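Long-range contacts in YqgE/AlgH family protein (Corynebacterium diphtheriae NCTC 13129, PDB 2GS5), which is of unknown function, a conserved bacterial protein of the UPF0301 (AlgH) family for which no activity has been established: residues G18-A23 / R34-I39; V58-V63 / Q75-G80; Q86-V91 / M132-G137; D154-P159 / R179-P184; S170-G175 / Y188-V193. One frame throughout, in Å; residues are numbered along the deposited sequence.

Contact 1. Residues G18-A23 / R34-I39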
# COMPACT_ATOMS: atom_id res chain seq x y z
N GLY A 18 -6.27 0.67 4.80
CA GLY A 18 -5.15 0.62 5.72
C GLY A 18 -4.61 -0.78 5.95
O GLY A 18 -3.56 -0.93 6.59
N MSE A 19 -5.31 -1.80 5.46
CA MSE A 19 -4.77 -3.16 5.39
C MSE A 19 -3.98 -3.32 4.13
O MSE A 19 -4.25 -2.65 3.15
CB MSE A 19 -5.89 -4.20 5.38
CG MSE A 19 -6.73 -4.22 6.63
SE MSE A 19 -5.76 -4.89 8.20
CE MSE A 19 -5.59 -6.75 7.72
N VAL A 20 -3.00 -4.22 4.17
CA VAL A 20 -2.31 -4.67 2.96
C VAL A 20 -2.72 -6.09 2.60
O VAL A 20 -3.01 -6.91 3.47
CB VAL A 20 -0.78 -4.59 3.07
CG1 VAL A 20 -0.33 -3.13 2.98
CG2 VAL A 20 -0.27 -5.23 4.34
N LEU A 21 -2.77 -6.34 1.30
CA LEU A 21 -2.97 -7.65 0.72
C LEU A 21 -1.60 -8.15 0.32
O LEU A 21 -0.96 -7.57 -0.57
CB LEU A 21 -3.87 -7.56 -0.52
CG LEU A 21 -5.25 -6.96 -0.30
CD1 LEU A 21 -5.97 -6.69 -1.63
CD2 LEU A 21 -6.07 -7.86 0.60
N VAL A 22 -1.15 -9.21 0.98
CA VAL A 22 0.19 -9.74 0.74
C VAL A 22 0.07 -10.91 -0.23
O VAL A 22 -0.62 -11.88 0.06
CB VAL A 22 0.83 -10.23 2.04
CG1 VAL A 22 2.26 -10.71 1.78
CG2 VAL A 22 0.80 -9.12 3.10
N ALA A 23 0.73 -10.80 -1.39
CA ALA A 23 0.64 -11.85 -2.42
C ALA A 23 1.15 -13.20 -1.90
O ALA A 23 2.20 -13.29 -1.26
CB ALA A 23 1.41 -11.45 -3.67
N ARG A 34 4.55 -11.12 -5.75
CA ARG A 34 5.22 -10.54 -4.59
C ARG A 34 4.80 -9.10 -4.32
O ARG A 34 5.59 -8.29 -3.85
CB ARG A 34 6.74 -10.67 -4.74
CG ARG A 34 7.21 -12.12 -4.95
CD ARG A 34 6.79 -13.08 -3.81
NE ARG A 34 6.91 -14.48 -4.20
CZ ARG A 34 7.92 -15.29 -3.88
NH1 ARG A 34 7.90 -16.55 -4.28
NH2 ARG A 34 8.94 -14.85 -3.16
N SER A 35 3.53 -8.80 -4.60
CA SER A 35 2.99 -7.49 -4.31
C SER A 35 2.52 -7.39 -2.86
O SER A 35 2.25 -8.39 -2.18
CB SER A 35 1.84 -7.16 -5.27
OG SER A 35 0.79 -8.11 -5.22
N VAL A 36 2.44 -6.15 -2.40
CA VAL A 36 1.88 -5.80 -1.10
C VAL A 36 0.94 -4.64 -1.37
O VAL A 36 1.39 -3.50 -1.52
CB VAL A 36 2.96 -5.36 -0.10
CG1 VAL A 36 2.34 -4.93 1.22
CG2 VAL A 36 3.99 -6.48 0.10
N ILE A 37 -0.35 -4.94 -1.47
CA ILE A 37 -1.29 -3.94 -1.97
C ILE A 37 -2.04 -3.28 -0.83
O ILE A 37 -2.83 -3.92 -0.15
CB ILE A 37 -2.26 -4.56 -2.99
CG1 ILE A 37 -1.45 -5.11 -4.18
CG2 ILE A 37 -3.28 -3.50 -3.48
CD1 ILE A 37 -2.24 -5.91 -5.14
N LEU A 38 -1.75 -2.00 -0.62
CA LEU A 38 -2.44 -1.20 0.39
C LEU A 38 -3.84 -0.86 -0.09
O LEU A 38 -4.00 -0.22 -1.13
CB LEU A 38 -1.67 0.09 0.65
CG LEU A 38 -2.29 1.09 1.62
CD1 LEU A 38 -2.33 0.53 3.02
CD2 LEU A 38 -1.52 2.41 1.58
N ILE A 39 -4.84 -1.28 0.67
CA ILE A 39 -6.23 -0.95 0.36
C ILE A 39 -6.48 0.52 0.70
O ILE A 39 -6.26 0.95 1.83
CB ILE A 39 -7.22 -1.86 1.12
CG1 ILE A 39 -7.01 -3.32 0.70
CG2 ILE A 39 -8.67 -1.42 0.90
CD1 ILE A 39 -7.77 -4.32 1.53
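Leu-21 and Ile-37 face each other as an antiparallel hydrogen-bonded pair, and each donates one backbone hydrogen bond and accepts one: Leu-21 N donates to Ile-37 O at 2.8 Å, and Ile-37 N donates to Leu-21 O at 2.8 Å. Toward the start of strand 19-23, Ile-39 N meets Met-19 O at 2.9 Å in an almost straight bond (172° at the hydrogen). Gly-18 N returns one to Ile-39 O at 3.0 Å. At the far end Ala-23 N finds Ser-35 O, also at 3.0 Å. Ile-37 O has a further neighbour, the CA-H of Val-20, with 3.2 Å from Val-20 CA to that oxygen. The residues between these pairs bond outward instead: Val-20 and Val-22 to Ala-158 and Phe-156, Val-36 and Leu-38 to Leu-52 and Val-50, and Val-36 N is bonded to Asn-51 OD1. Ser-35 OG is bonded to Phe-32 O, while Arg-34 turns its side chain off the strand pair to reach Pro-25 O through NH1 and to lie in a cation-pi contact with Trp-174. On one face Val-36 CG1, anti to the backbone N (chi1 177°), comes within 3.6 Å of Val-20 CB. On the other, Leu-21 and Ile-39 meet at about a right angle, 4.0 Å between Leu-21 CD2 and Ile-39 CD1. Strand 19-23 thus lies between strands 36-42 and 155-159, antiparallel to both. Helix 173-179 packs on the Val-22 and Val-36 face through Trp-174, and Trp-155 of strand 155-159 lies against Leu-21 and Ile-37 on the other.

Contact 2. Residues V58-V63 / Q75-G80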
# COMPACT_ATOMS: atom_id res chain seq x y z
N VAL A 58 10.78 6.48 -12.86
CA VAL A 58 10.31 7.82 -13.17
C VAL A 58 10.38 8.70 -11.93
O VAL A 58 9.72 8.44 -10.93
CB VAL A 58 8.85 7.80 -13.70
CG1 VAL A 58 8.38 9.22 -14.00
CG2 VAL A 58 8.74 6.91 -14.95
N ALA A 59 11.20 9.75 -11.99
CA ALA A 59 11.33 10.69 -10.88
C ALA A 59 10.05 11.50 -10.74
O ALA A 59 9.46 11.94 -11.73
CB ALA A 59 12.52 11.63 -11.12
N VAL A 60 9.63 11.71 -9.49
CA VAL A 60 8.48 12.56 -9.21
C VAL A 60 8.67 13.96 -9.82
O VAL A 60 7.71 14.57 -10.30
CB VAL A 60 8.23 12.69 -7.67
CG1 VAL A 60 7.14 13.72 -7.37
CG2 VAL A 60 7.88 11.33 -7.08
N PHE A 61 9.91 14.45 -9.82
CA PHE A 61 10.24 15.75 -10.43
C PHE A 61 9.72 15.91 -11.86
O PHE A 61 9.33 17.00 -12.27
CB PHE A 61 11.75 15.98 -10.40
CG PHE A 61 12.17 17.30 -11.00
CD1 PHE A 61 12.26 18.43 -10.21
CD2 PHE A 61 12.46 17.40 -12.35
CE1 PHE A 61 12.64 19.65 -10.76
CE2 PHE A 61 12.84 18.61 -12.91
CZ PHE A 61 12.94 19.73 -12.11
N ASN A 62 9.70 14.82 -12.62
CA ASN A 62 9.29 14.88 -14.03
C ASN A 62 7.78 14.84 -14.27
O ASN A 62 7.34 15.04 -15.40
CB ASN A 62 10.02 13.80 -14.81
CG ASN A 62 11.50 14.10 -14.96
OD1 ASN A 62 11.87 15.16 -15.47
ND2 ASN A 62 12.34 13.19 -14.50
N VAL A 63 7.01 14.62 -13.21
CA VAL A 63 5.55 14.50 -13.32
C VAL A 63 4.84 15.59 -12.53
O VAL A 63 4.04 16.33 -13.09
CB VAL A 63 5.08 13.10 -12.84
CG1 VAL A 63 3.56 13.00 -12.88
CG2 VAL A 63 5.73 12.00 -13.70
N GLN A 75 12.57 9.51 -4.36
CA GLN A 75 11.52 10.37 -4.87
C GLN A 75 11.18 9.99 -6.30
O GLN A 75 11.33 10.78 -7.24
CB GLN A 75 11.92 11.84 -4.72
CG GLN A 75 12.21 12.21 -3.27
CD GLN A 75 12.72 13.62 -3.10
OE1 GLN A 75 13.59 14.08 -3.84
NE2 GLN A 75 12.18 14.31 -2.09
N ALA A 76 10.73 8.75 -6.44
CA ALA A 76 10.32 8.18 -7.72
C ALA A 76 8.88 7.72 -7.57
O ALA A 76 8.44 7.37 -6.48
CB ALA A 76 11.20 6.98 -8.06
N LEU A 77 8.17 7.71 -8.69
CA LEU A 77 6.84 7.11 -8.71
C LEU A 77 6.99 5.61 -8.47
O LEU A 77 7.90 4.97 -9.03
CB LEU A 77 6.15 7.35 -10.05
CG LEU A 77 5.75 8.80 -10.36
CD1 LEU A 77 5.13 8.89 -11.76
CD2 LEU A 77 4.80 9.32 -9.31
N TYR A 78 6.10 5.08 -7.64
CA TYR A 78 5.97 3.64 -7.48
C TYR A 78 4.83 3.18 -8.39
O TYR A 78 3.92 3.96 -8.68
CB TYR A 78 5.70 3.30 -6.00
CG TYR A 78 6.99 3.22 -5.19
CD1 TYR A 78 7.86 4.30 -5.13
CD2 TYR A 78 7.35 2.06 -4.50
CE1 TYR A 78 9.04 4.24 -4.42
CE2 TYR A 78 8.54 1.99 -3.79
CZ TYR A 78 9.37 3.09 -3.74
OH TYR A 78 10.57 3.02 -3.02
N ILE A 79 4.90 1.94 -8.86
CA ILE A 79 3.86 1.40 -9.74
C ILE A 79 2.78 0.83 -8.85
O ILE A 79 2.96 -0.20 -8.21
CB ILE A 79 4.42 0.32 -10.66
CG1 ILE A 79 5.57 0.90 -11.49
CG2 ILE A 79 3.31 -0.22 -11.59
CD1 ILE A 79 5.13 1.96 -12.46
N GLY A 80 1.66 1.53 -8.76
CA GLY A 80 0.57 1.13 -7.88
C GLY A 80 -0.24 -0.05 -8.37
O GLY A 80 -0.82 -0.78 -7.57
O HOH W 1 12.00 13.40 -8.07
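A short antiparallel beta bridge, centred on Ala-59 and Ala-76 as a non-hydrogen-bonded pair, joins strand 58-59 to the start of strand 76-79, and the chain turns sharply straight after it. Two backbone bonds flank the bridge. Leu-77 N meets Val-58 O at 2.8 Å, nearly along the C=O axis. Val-60 N reaches Gln-75 O at 3.0 Å, this time from a donor tilted out of the carbonyl plane. Gln-75 O also receives a bond from water 1 at 2.8 Å, and the same water accepts from Phe-61 N at 2.9 Å, so it carries the pairing one residue into the turn. Within the turn Asn-62 N donates to Ala-59 O, and Val-63 N to Val-60 O. That return brings Val-63 back to Leu-77, with Val-63 CG2 3.7 Å from Leu-77 CD1. Val-58 CG1 approaches the same methyl, Leu-77 CD1, at 4.0 Å. Val-60 CG2, anti to its own carbonyl carbon, lies 3.5 Å from Gln-75 O. Leu-134 of strand 129-141 touches both Val-60 and Leu-77, and Leu-77 O is bonded to Ser-56 OG. The polar links are therefore few and belong to the main chain and one water, with Gln-75 O serving two donors, whereas the side chains that meet beside them are aliphatic: three valines gather around the branches of one leucine.

Contact 3. Residues Q86-V91 / M132-G137; sequences QSVVGV and MRLFAG
Phe-135 lies beside Val-89 and Val-91 on one face of an antiparallel strand pair. Its CB is 4.0 Å from Val-89 O, the carbonyl that accepts Phe-135 N at 2.8 Å. A chi1 of -57° sets CG beside the backbone N. Val-89 O lies at the ring edge, near its plane, 3.7 Å from Phe-135 CD2. CE2 goes on to Val-91, 3.7 Å from Val-91 CG2 and 3.9 Å from Val-91 CB. Beyond the pair, the phenylalanine also touches Tyr-78 and Leu-52. The other face carries Val-88 and Leu-134, with Val-88 CG1 3.9 Å from Leu-134 CB. Gly-90, which has no side chain, lets Leu-134 CD2 lie close over the backbone, 3.7 Å from Gly-90 CA. Further main-chain bonds run from Val-89 N to Phe-135 O, both ways between Val-91 and Arg-133, and from Gly-137 N to Ser-87 O (3.0 Å), where the chain turns a corner. Arg-133 sends its guanidinium off to Ala-167 O. The hydrogen-bonded pairs satisfy each other, while Gly-90 bonds outward to Val-116, and Leu-134 and Ala-136 to Tyr-78; Val-91 and Phe-135 make the apolar contact on one face, beside Arg-133, and Val-88 and Leu-134 that on the other.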
# COMPACT_ATOMS: atom_id res chain seq x y z
N GLN A 86 -1.44 6.49 -15.77
CA GLN A 86 -1.14 7.92 -15.88
C GLN A 86 -1.79 8.74 -14.76
O GLN A 86 -1.67 9.96 -14.73
CB GLN A 86 -1.54 8.44 -17.26
CG GLN A 86 -0.78 7.77 -18.40
CD GLN A 86 0.73 7.86 -18.24
OE1 GLN A 86 1.30 8.96 -18.24
NE2 GLN A 86 1.39 6.71 -18.10
N SER A 87 -2.46 8.06 -13.83
CA SER A 87 -3.06 8.70 -12.68
C SER A 87 -2.23 8.40 -11.44
O SER A 87 -1.73 7.29 -11.26
CB SER A 87 -4.50 8.25 -12.52
OG SER A 87 -5.25 8.65 -13.65
N VAL A 88 -2.05 9.41 -10.60
CA VAL A 88 -1.17 9.32 -9.43
C VAL A 88 -1.95 9.51 -8.13
O VAL A 88 -2.79 10.43 -8.06
CB VAL A 88 -0.05 10.37 -9.54
CG1 VAL A 88 0.87 10.32 -8.31
CG2 VAL A 88 0.75 10.14 -10.81
N VAL A 89 -1.68 8.64 -7.16
CA VAL A 89 -2.23 8.65 -5.79
C VAL A 89 -1.09 9.01 -4.85
O VAL A 89 0.02 8.53 -5.02
CB VAL A 89 -2.73 7.20 -5.38
CG1 VAL A 89 -3.06 7.11 -3.87
CG2 VAL A 89 -3.90 6.78 -6.21
N GLY A 90 -1.36 9.84 -3.84
CA GLY A 90 -0.38 10.08 -2.76
C GLY A 90 -0.85 9.39 -1.48
O GLY A 90 -1.99 9.57 -1.07
N VAL A 91 0.05 8.62 -0.87
CA VAL A 91 -0.20 8.03 0.44
C VAL A 91 0.81 8.65 1.42
O VAL A 91 2.02 8.61 1.18
CB VAL A 91 -0.06 6.50 0.44
CG1 VAL A 91 -0.38 5.95 1.81
CG2 VAL A 91 -1.01 5.88 -0.59
N MSE A 132 5.70 10.50 2.70
CA MSE A 132 4.71 10.38 1.63
C MSE A 132 5.33 9.66 0.43
O MSE A 132 6.52 9.80 0.16
CB MSE A 132 4.22 11.77 1.22
CG MSE A 132 3.06 11.77 0.27
SE MSE A 132 2.63 13.61 -0.18
CE MSE A 132 3.82 13.74 -1.72
N ARG A 133 4.51 8.92 -0.30
CA ARG A 133 4.94 8.21 -1.49
C ARG A 133 3.86 8.34 -2.55
O ARG A 133 2.67 8.37 -2.23
CB ARG A 133 5.20 6.74 -1.16
CG ARG A 133 5.78 5.91 -2.30
CD ARG A 133 6.69 4.81 -1.79
NE ARG A 133 7.95 5.38 -1.30
CZ ARG A 133 8.86 4.71 -0.60
NH1 ARG A 133 8.65 3.45 -0.27
NH2 ARG A 133 9.97 5.34 -0.21
N LEU A 134 4.29 8.43 -3.81
CA LEU A 134 3.38 8.62 -4.94
C LEU A 134 3.32 7.35 -5.78
O LEU A 134 4.34 6.74 -6.08
CB LEU A 134 3.83 9.79 -5.80
CG LEU A 134 3.73 11.15 -5.10
CD1 LEU A 134 4.39 12.24 -5.92
CD2 LEU A 134 2.28 11.52 -4.84
N PHE A 135 2.11 6.99 -6.19
CA PHE A 135 1.86 5.75 -6.91
C PHE A 135 1.15 6.01 -8.22
O PHE A 135 0.11 6.67 -8.25
CB PHE A 135 1.02 4.80 -6.07
CG PHE A 135 1.64 4.49 -4.75
CD1 PHE A 135 2.45 3.37 -4.60
CD2 PHE A 135 1.47 5.35 -3.67
CE1 PHE A 135 3.07 3.11 -3.39
CE2 PHE A 135 2.07 5.08 -2.46
CZ PHE A 135 2.88 3.96 -2.31
N ALA A 136 1.72 5.48 -9.30
CA ALA A 136 1.13 5.57 -10.63
C ALA A 136 0.35 4.30 -10.89
O ALA A 136 0.91 3.20 -10.82
CB ALA A 136 2.23 5.75 -11.69
N GLY A 137 -0.94 4.43 -11.15
CA GLY A 137 -1.80 3.28 -11.41
C GLY A 137 -2.31 2.67 -10.12
O GLY A 137 -1.85 3.01 -9.03

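Contact 4. Residues D154-P159 / R179-P184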
# COMPACT_ATOMS: atom_id res chain seq x y z
N ASP A 154 -5.02 -16.52 -2.31
CA ASP A 154 -4.19 -15.59 -3.12
C ASP A 154 -3.50 -14.50 -2.30
O ASP A 154 -2.42 -14.02 -2.68
CB ASP A 154 -5.04 -14.86 -4.17
CG ASP A 154 -5.53 -15.76 -5.28
OD1 ASP A 154 -5.25 -16.99 -5.26
OD2 ASP A 154 -6.22 -15.23 -6.17
N TRP A 155 -4.15 -14.10 -1.21
CA TRP A 155 -3.70 -12.96 -0.43
C TRP A 155 -3.79 -13.26 1.05
O TRP A 155 -4.67 -14.00 1.47
CB TRP A 155 -4.61 -11.75 -0.67
CG TRP A 155 -4.84 -11.41 -2.09
CD1 TRP A 155 -5.96 -11.67 -2.81
CD2 TRP A 155 -3.94 -10.74 -2.96
NE1 TRP A 155 -5.82 -11.20 -4.08
CE2 TRP A 155 -4.58 -10.63 -4.21
CE3 TRP A 155 -2.64 -10.22 -2.82
CZ2 TRP A 155 -3.97 -10.03 -5.31
CZ3 TRP A 155 -2.05 -9.62 -3.92
CH2 TRP A 155 -2.71 -9.52 -5.14
N PHE A 156 -2.88 -12.67 1.82
CA PHE A 156 -2.98 -12.63 3.27
C PHE A 156 -3.20 -11.17 3.66
O PHE A 156 -2.44 -10.29 3.26
CB PHE A 156 -1.72 -13.19 3.92
CG PHE A 156 -1.79 -13.26 5.42
CD1 PHE A 156 -2.35 -14.35 6.06
CD2 PHE A 156 -1.30 -12.22 6.20
CE1 PHE A 156 -2.41 -14.42 7.45
CE2 PHE A 156 -1.36 -12.28 7.57
CZ PHE A 156 -1.91 -13.36 8.20
N VAL A 157 -4.26 -10.93 4.43
CA VAL A 157 -4.63 -9.58 4.84
C VAL A 157 -3.94 -9.25 6.15
O VAL A 157 -4.09 -9.99 7.12
CB VAL A 157 -6.15 -9.47 4.98
CG1 VAL A 157 -6.57 -8.05 5.36
CG2 VAL A 157 -6.80 -9.88 3.71
N ALA A 158 -3.18 -8.17 6.16
CA ALA A 158 -2.42 -7.75 7.34
C ALA A 158 -2.45 -6.24 7.52
O ALA A 158 -2.60 -5.51 6.55
CB ALA A 158 -0.97 -8.20 7.23
N PRO A 159 -2.33 -5.77 8.76
CA PRO A 159 -2.23 -4.32 8.92
C PRO A 159 -0.97 -3.74 8.28
O PRO A 159 0.12 -4.31 8.40
CB PRO A 159 -2.22 -4.12 10.44
CG PRO A 159 -2.03 -5.45 11.04
CD PRO A 159 -2.31 -6.50 10.04
N ARG A 179 7.66 -11.06 7.34
CA ARG A 179 8.35 -11.25 8.63
C ARG A 179 7.57 -10.76 9.87
O ARG A 179 7.87 -11.20 10.99
CB ARG A 179 9.72 -10.59 8.60
CG ARG A 179 10.78 -11.48 7.99
CD ARG A 179 12.13 -10.78 8.00
NE ARG A 179 12.27 -9.83 6.89
CZ ARG A 179 12.54 -10.18 5.63
NH1 ARG A 179 12.67 -9.25 4.70
NH2 ARG A 179 12.67 -11.45 5.30
N ARG A 180 6.61 -9.86 9.67
CA ARG A 180 5.76 -9.37 10.77
C ARG A 180 4.58 -10.28 11.10
O ARG A 180 3.90 -10.07 12.10
CB ARG A 180 5.14 -8.02 10.42
CG ARG A 180 6.08 -6.88 10.22
CD ARG A 180 5.35 -5.56 10.45
NE ARG A 180 4.20 -5.33 9.56
CZ ARG A 180 4.26 -4.70 8.38
NH1 ARG A 180 5.42 -4.25 7.91
NH2 ARG A 180 3.16 -4.52 7.67
N GLN A 181 4.30 -11.26 10.24
CA GLN A 181 3.07 -12.05 10.35
C GLN A 181 3.25 -13.27 11.23
O GLN A 181 4.37 -13.66 11.50
CB GLN A 181 2.58 -12.43 8.95
CG GLN A 181 2.44 -11.24 7.99
CD GLN A 181 1.71 -10.07 8.63
OE1 GLN A 181 0.71 -10.25 9.31
NE2 GLN A 181 2.22 -8.85 8.42
N PRO A 182 2.13 -13.86 11.70
CA PRO A 182 2.23 -15.06 12.52
C PRO A 182 2.95 -16.19 11.80
O PRO A 182 2.91 -16.29 10.58
CB PRO A 182 0.76 -15.44 12.76
CG PRO A 182 0.03 -14.17 12.62
CD PRO A 182 0.73 -13.44 11.52
N MSE A 183 3.58 -17.06 12.58
CA MSE A 183 4.15 -18.27 12.01
C MSE A 183 3.06 -19.07 11.32
O MSE A 183 1.91 -19.08 11.77
CB MSE A 183 4.84 -19.11 13.08
CG MSE A 183 6.13 -18.52 13.55
SE MSE A 183 7.58 -18.70 12.25
CE MSE A 183 7.97 -20.59 12.52
N PRO A 184 3.41 -19.76 10.22
CA PRO A 184 4.74 -19.91 9.65
C PRO A 184 5.15 -18.89 8.59
O PRO A 184 6.13 -19.11 7.89
CB PRO A 184 4.64 -21.29 8.99
CG PRO A 184 3.23 -21.31 8.47
CD PRO A 184 2.41 -20.57 9.49
O HOH W 2 1.35 -6.38 9.71
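Gln-181 brings its amide to the edge of Phe-156 and against Ala-158 CB, with Gln-181 OE1 near the ring plane, 3.4 Å from Phe-156 CE2. The same oxygen, Gln-181 OE1, lies 3.4 Å from Ala-158 CB, and the amide plane is turned 55° from that of the ring. Pro-182 adds an apolar touch, its CD 4.2 Å from Phe-156 CZ. Beside this patch Arg-180 NH2 donates to Pro-159 O at 3.1 Å, in the carbonyl plane but with a rather bent 145° at the hydrogen. Water 2 ties the two regions together: it donates to Pro-159 O at 2.7 Å, and accepts from Arg-180 NE at 3.0 Å and from Gln-181 NE2 at 2.9 Å. The glutamine chain is bent at chi2 (-46°), which swings CD back toward the strand. In the second shell, Val-177 O takes a bond from Gln-181 NE2, and Asp-164 forms a salt bridge with Arg-180 NH2, so both groups have a second partner. Phe-156 also meets the ring of Phe-2. This is loop-on-strand packing: the chain leaving helix 173-179 passes over the Phe-156 and Ala-158 face of strand 155-159, the last strand on this side of the mixed sheet.

Contact 5. Residues S170-G175 / Y188-V193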
# COMPACT_ATOMS: atom_id res chain seq x y z
N SER A 170 16.09 0.09 -1.06
CA SER A 170 16.87 -1.14 -0.91
C SER A 170 16.06 -2.27 -0.25
O SER A 170 16.56 -3.40 -0.14
CB SER A 170 18.11 -0.86 -0.07
OG SER A 170 17.76 -0.41 1.23
N VAL A 171 14.83 -1.98 0.16
CA VAL A 171 14.02 -2.88 0.98
C VAL A 171 13.24 -3.87 0.12
O VAL A 171 12.80 -3.54 -0.98
CB VAL A 171 13.04 -2.06 1.88
CG1 VAL A 171 11.84 -2.90 2.35
CG2 VAL A 171 13.80 -1.46 3.05
N ASP A 172 13.07 -5.08 0.65
CA ASP A 172 12.17 -6.07 0.07
C ASP A 172 10.86 -5.90 0.84
O ASP A 172 10.70 -6.41 1.95
CB ASP A 172 12.75 -7.48 0.25
CG ASP A 172 11.90 -8.56 -0.38
OD1 ASP A 172 10.70 -8.32 -0.63
OD2 ASP A 172 12.43 -9.66 -0.65
N VAL A 173 9.93 -5.13 0.28
CA VAL A 173 8.72 -4.76 1.01
C VAL A 173 7.90 -6.01 1.35
O VAL A 173 7.42 -6.17 2.48
CB VAL A 173 7.87 -3.74 0.25
CG1 VAL A 173 6.55 -3.51 0.98
CG2 VAL A 173 8.62 -2.43 0.10
N TRP A 174 7.76 -6.89 0.36
CA TRP A 174 7.03 -8.15 0.55
C TRP A 174 7.67 -9.00 1.65
O TRP A 174 6.99 -9.47 2.56
CB TRP A 174 6.96 -8.91 -0.78
CG TRP A 174 6.16 -10.16 -0.72
CD1 TRP A 174 4.82 -10.29 -0.96
CD2 TRP A 174 6.64 -11.48 -0.45
NE1 TRP A 174 4.44 -11.61 -0.84
CE2 TRP A 174 5.54 -12.36 -0.52
CE3 TRP A 174 7.91 -12.00 -0.15
CZ2 TRP A 174 5.66 -13.73 -0.30
CZ3 TRP A 174 8.03 -13.37 0.07
CH2 TRP A 174 6.91 -14.22 -0.00
N GLY A 175 8.99 -9.17 1.59
CA GLY A 175 9.70 -9.90 2.62
C GLY A 175 9.54 -9.31 4.02
O GLY A 175 9.32 -10.05 4.98
N TYR A 188 8.68 -18.09 4.79
CA TYR A 188 8.62 -17.91 3.35
C TYR A 188 9.08 -16.51 2.93
O TYR A 188 9.07 -16.17 1.74
CB TYR A 188 7.21 -18.23 2.86
CG TYR A 188 6.70 -19.54 3.41
CD1 TYR A 188 7.20 -20.75 2.95
CD2 TYR A 188 5.77 -19.58 4.45
CE1 TYR A 188 6.76 -21.97 3.47
CE2 TYR A 188 5.32 -20.79 4.98
CZ TYR A 188 5.83 -21.98 4.48
OH TYR A 188 5.40 -23.19 4.98
N SER A 189 9.53 -15.70 3.89
CA SER A 189 9.96 -14.34 3.58
C SER A 189 11.31 -14.32 2.89
O SER A 189 12.11 -15.24 3.03
CB SER A 189 10.03 -13.50 4.86
OG SER A 189 11.06 -13.93 5.70
N THR A 190 11.56 -13.23 2.16
CA THR A 190 12.79 -13.06 1.38
C THR A 190 13.53 -11.79 1.77
O THR A 190 12.93 -10.83 2.25
CB THR A 190 12.46 -12.98 -0.12
OG1 THR A 190 11.38 -12.07 -0.33
CG2 THR A 190 12.07 -14.35 -0.65
N PHE A 191 14.84 -11.78 1.53
CA PHE A 191 15.67 -10.59 1.74
C PHE A 191 16.18 -10.05 0.40
O PHE A 191 16.26 -10.80 -0.57
CB PHE A 191 16.85 -10.92 2.65
CG PHE A 191 16.48 -11.09 4.09
CD1 PHE A 191 16.37 -12.36 4.65
CD2 PHE A 191 16.22 -9.99 4.88
CE1 PHE A 191 16.01 -12.52 5.98
CE2 PHE A 191 15.87 -10.14 6.22
CZ PHE A 191 15.76 -11.40 6.76
N PRO A 192 16.53 -8.74 0.35
CA PRO A 192 17.05 -8.16 -0.89
C PRO A 192 18.27 -8.93 -1.42
O PRO A 192 19.14 -9.34 -0.63
CB PRO A 192 17.45 -6.74 -0.48
CG PRO A 192 16.62 -6.44 0.71
CD PRO A 192 16.45 -7.75 1.42
N VAL A 193 18.32 -9.12 -2.73
CA VAL A 193 19.40 -9.89 -3.37
C VAL A 193 19.85 -9.24 -4.68
O VAL A 193 19.22 -8.30 -5.18
CB VAL A 193 18.96 -11.34 -3.67
CG1 VAL A 193 18.82 -12.13 -2.38
CG2 VAL A 193 17.66 -11.37 -4.47
O HOH W 3 14.58 -10.46 -2.55
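Asp-172 and Thr-190 meet through their side chains at about a right angle, Thr-190 OG1 donating to Asp-172 OD2 at 2.6 Å. The hydroxyl arrives on the syn side of the carboxylate, somewhat out of its plane. Two torsions prepare this bond: Asp-172 CG stands anti to the backbone N (chi1 -177°), and Thr-190 OG1 sits between its own N and carbonyl carbon (chi1 47°). The second carboxylate oxygen turns to the helix: Asp-172 OD1 takes Gly-175 N at 2.9 Å, met from well above the carboxylate plane. That makes Asp-172 the N-cap of helix 173-179, and one side chain both closes the helix start and holds the C-terminal chain as it passes. The helix end would probably favour the negative charge of this aspartate. Water 3 donates to Asp-172 OD2 at 3.0 Å and also to Phe-191 O at 2.6 Å. The ring of Trp-174 presents an edge to the passing chain, with Trp-174 CH2 3.4 Å from Tyr-188 O and Trp-174 CE3 3.5 Å from Thr-190 OG1; its NE1 bonds to Ala-23 O. Gly-175, lacking a side chain, lets Thr-190 O approach its CA, and Arg-179 NH1 donates to that same carbonyl. Thr-190 N is buried with no partner in the model. Farther along, Pro-192 CG lies 3.2 Å from Ser-170 O, and Pro-192 CD packs against Asp-172 CB.

In the fold
Contacts 1, 2 and 3 follow one another along the chain, whereas contacts 4 and 5 interleave, 170-175 falling between the two segments of contact 4. Contacts 1 to 4 all reach the large mixed sheet. Contacts 1 and 4, centres 10 Å apart, lie on the neighbouring strands 19-23 and 155-159; contacts 2 and 3, 8 Å apart, lie on the neighbouring parallel strands 76-79 and 129-141. Contacts 2 and 4 are the far pair, 28 Å between centres, while contacts 1 and 3 meet through Leu-38 and Val-91. Contact 5 joins contact 1 through Trp-174 and contact 4 through Arg-179, so helix 173-179 and the C-terminal tail are bound to one end of the sheet.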